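PDB 1W07: peroxisomal acyl-coenzyme A oxidase 1 from Arabidopsis thaliana, which uses FAD and molecular oxygen to desaturate long- and medium-chain acyl-CoAs to 2-trans-enoyl-CoAs, releasing hydrogen peroxide in peroxisomal beta-oxidation. Local coordinates for residues 197-202 with 265-270. The protein carries 1 engineered substitution. Numbering follows the deposited sequence.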
loop_
_atom_site.group_PDB
_atom_site.type_symbol
_atom_site.label_atom_id
_atom_site.label_comp_id
_atom_site.label_asym_id
_atom_site.label_seq_id
_atom_site.Cartn_x
_atom_site.Cartn_y
_atom_site.Cartn_z
ATOM N N LYS B 197 44.069 -2.876 -14.818
ATOM C CA LYS B 197 43.570 -2.892 -13.453
ATOM C C LYS B 197 42.196 -2.249 -13.334
ATOM O O LYS B 197 41.896 -1.282 -14.031
ATOM C CB LYS B 197 44.550 -2.165 -12.528
ATOM C CG LYS B 197 44.130 -2.181 -11.065
ATOM C CD LYS B 197 45.187 -1.556 -10.163
ATOM C CE LYS B 197 44.830 -1.742 -8.694
ATOM N NZ LYS B 197 44.733 -3.187 -8.345
ATOM N N ASP B 198 41.371 -2.799 -12.446
ATOM C CA ASP B 198 40.024 -2.294 -12.179
ATOM C C ASP B 198 40.127 -1.306 -11.013
ATOM O O ASP B 198 40.448 -1.701 -9.893
ATOM C CB ASP B 198 39.103 -3.455 -11.781
ATOM C CG ASP B 198 37.639 -3.048 -11.689
ATOM O OD1 ASP B 198 37.348 -1.940 -11.187
ATOM O OD2 ASP B 198 36.777 -3.849 -12.110
ATOM N N TYR B 199 39.851 -0.030 -11.264
ATOM C CA TYR B 199 39.938 0.983 -10.215
ATOM C C TYR B 199 38.604 1.389 -9.592
ATOM O O TYR B 199 38.514 2.408 -8.905
ATOM C CB TYR B 199 40.645 2.235 -10.746
ATOM C CG TYR B 199 42.131 2.054 -10.946
ATOM C CD1 TYR B 199 42.642 1.531 -12.135
ATOM C CD2 TYR B 199 43.028 2.385 -9.934
ATOM C CE1 TYR B 199 44.018 1.346 -12.308
ATOM C CE2 TYR B 199 44.400 2.202 -10.094
ATOM C CZ TYR B 199 44.887 1.685 -11.281
ATOM O OH TYR B 199 46.243 1.511 -11.441
ATOM N N GLY B 200 37.563 0.601 -9.829
ATOM C CA GLY B 200 36.274 0.926 -9.249
ATOM C C GLY B 200 35.333 1.741 -10.117
ATOM O O GLY B 200 35.644 2.101 -11.254
ATOM N N ILE B 201 34.172 2.047 -9.550
ATOM C CA ILE B 201 33.130 2.792 -10.238
ATOM C C ILE B 201 33.427 4.281 -10.374
ATOM O O ILE B 201 33.719 4.957 -9.391
ATOM C CB ILE B 201 31.775 2.640 -9.500
ATOM C CG1 ILE B 201 31.491 1.158 -9.227
ATOM C CG2 ILE B 201 30.667 3.290 -10.313
ATOM C CD1 ILE B 201 31.386 0.307 -10.457
ATOM N N HIS B 202 33.341 4.780 -11.602
ATOM C CA HIS B 202 33.569 6.187 -11.905
ATOM C C HIS B 202 32.491 6.692 -12.855
ATOM O O HIS B 202 31.788 5.902 -13.485
ATOM C CB HIS B 202 34.942 6.386 -12.552
ATOM C CG HIS B 202 36.086 6.299 -11.592
ATOM N ND1 HIS B 202 36.549 5.102 -11.088
ATOM C CD2 HIS B 202 36.828 7.268 -11.002
ATOM C CE1 HIS B 202 37.524 5.337 -10.228
ATOM N NE2 HIS B 202 37.712 6.643 -10.155
ATOM N N GLY B 265 47.535 6.607 -19.583
ATOM C CA GLY B 265 46.730 5.627 -18.872
ATOM C C GLY B 265 47.056 5.438 -17.401
ATOM O O GLY B 265 46.746 4.396 -16.824
ATOM N N GLU B 266 47.677 6.440 -16.789
ATOM C CA GLU B 266 48.026 6.364 -15.383
ATOM C C GLU B 266 46.884 6.883 -14.520
ATOM O O GLU B 266 46.371 7.980 -14.749
ATOM C CB GLU B 266 49.285 7.188 -15.098
ATOM C CG GLU B 266 50.555 6.611 -15.696
ATOM C CD GLU B 266 50.885 5.241 -15.142
ATOM O OE1 GLU B 266 50.855 5.082 -13.902
ATOM O OE2 GLU B 266 51.177 4.326 -15.941
ATOM N N TYR B 267 46.478 6.088 -13.535
ATOM C CA TYR B 267 45.410 6.481 -12.629
ATOM C C TYR B 267 46.048 7.290 -11.517
ATOM O O TYR B 267 46.832 6.755 -10.733
ATOM C CB TYR B 267 44.725 5.251 -12.025
ATOM C CG TYR B 267 43.549 5.595 -11.131
ATOM C CD1 TYR B 267 42.311 5.926 -11.677
ATOM C CD2 TYR B 267 43.684 5.625 -9.741
ATOM C CE1 TYR B 267 41.232 6.277 -10.865
ATOM C CE2 TYR B 267 42.610 5.980 -8.918
ATOM C CZ TYR B 267 41.386 6.304 -9.492
ATOM O OH TYR B 267 40.308 6.643 -8.702
ATOM N N VAL B 268 45.709 8.571 -11.440
ATOM C CA VAL B 268 46.278 9.437 -10.411
ATOM C C VAL B 268 45.221 10.225 -9.631
ATOM O O VAL B 268 44.542 11.091 -10.189
ATOM C CB VAL B 268 47.273 10.446 -11.032
ATOM C CG1 VAL B 268 48.066 11.125 -9.931
ATOM C CG2 VAL B 268 48.199 9.734 -12.021
ATOM N N PRO B 269 45.064 9.928 -8.330
ATOM C CA PRO B 269 44.087 10.627 -7.485
ATOM C C PRO B 269 44.421 12.117 -7.418
ATOM O O PRO B 269 45.593 12.490 -7.366
ATOM C CB PRO B 269 44.251 9.942 -6.132
ATOM C CG PRO B 269 44.639 8.549 -6.510
ATOM C CD PRO B 269 45.660 8.795 -7.601
ATOM N N SER B 270 43.396 12.963 -7.422
ATOM C CA SER B 270 43.602 14.409 -7.368
ATOM C C SER B 270 43.951 14.859 -5.959
ATOM O O SER B 270 44.028 14.051 -5.035
ATOM C CB SER B 270 42.341 15.142 -7.819
ATOM O OG SER B 270 41.299 14.972 -6.871
#
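Tyr-267 holds its CG anti to the backbone N (chi1 -177°), which carries the ring across to Tyr-199, whose own CG lies anti to the carbonyl carbon; the two side chains thus run alongside one another in opposing senses. The rings form an offset stack: their centroids are 4.3 Å apart and the planes are inclined by 22°. The displacement places the CD2 edge of Tyr-199 over one face of Tyr-267, where CD2 of Tyr-199 comes within 3.3 Å of CD2 of Tyr-267. It also puts each CB over the partner's ring, giving two reciprocal CH-pi contacts; that of Tyr-267 CB is the shorter, 3.7 Å from the Tyr-199 ring centroid. On the opposite face of Tyr-199 lies CG of Lys-197. The contact joins two separate elements of the fold by side chains alone: strand 197-207, paired antiparallel with strand 185-194 in the mixed sheet of the acyl-CoA dehydrogenase middle domain, and strand 267-269, half of a two-stranded ribbon with strand 259-261. Further along, Tyr-267 OH and His-202 NE2 share a hydrogen bond of 3.0 Å, bent to 137°, in which either could donate; each atom lies near the plane of the other's ring. The imidazole's rotation is fixed from its other nitrogen, since His-202 ND1 donates to Gly-200 O (3.1 Å), almost within the ring plane but from above the carbonyl plane. Ser-259 OG, from the partner strand of the ribbon, hydrogen-bonds to Tyr-267 OH and more weakly to His-202 NE2. Leu-192 of strand 185-194 touches both His-202 and Tyr-267, tying the aromatic cluster to the sheet.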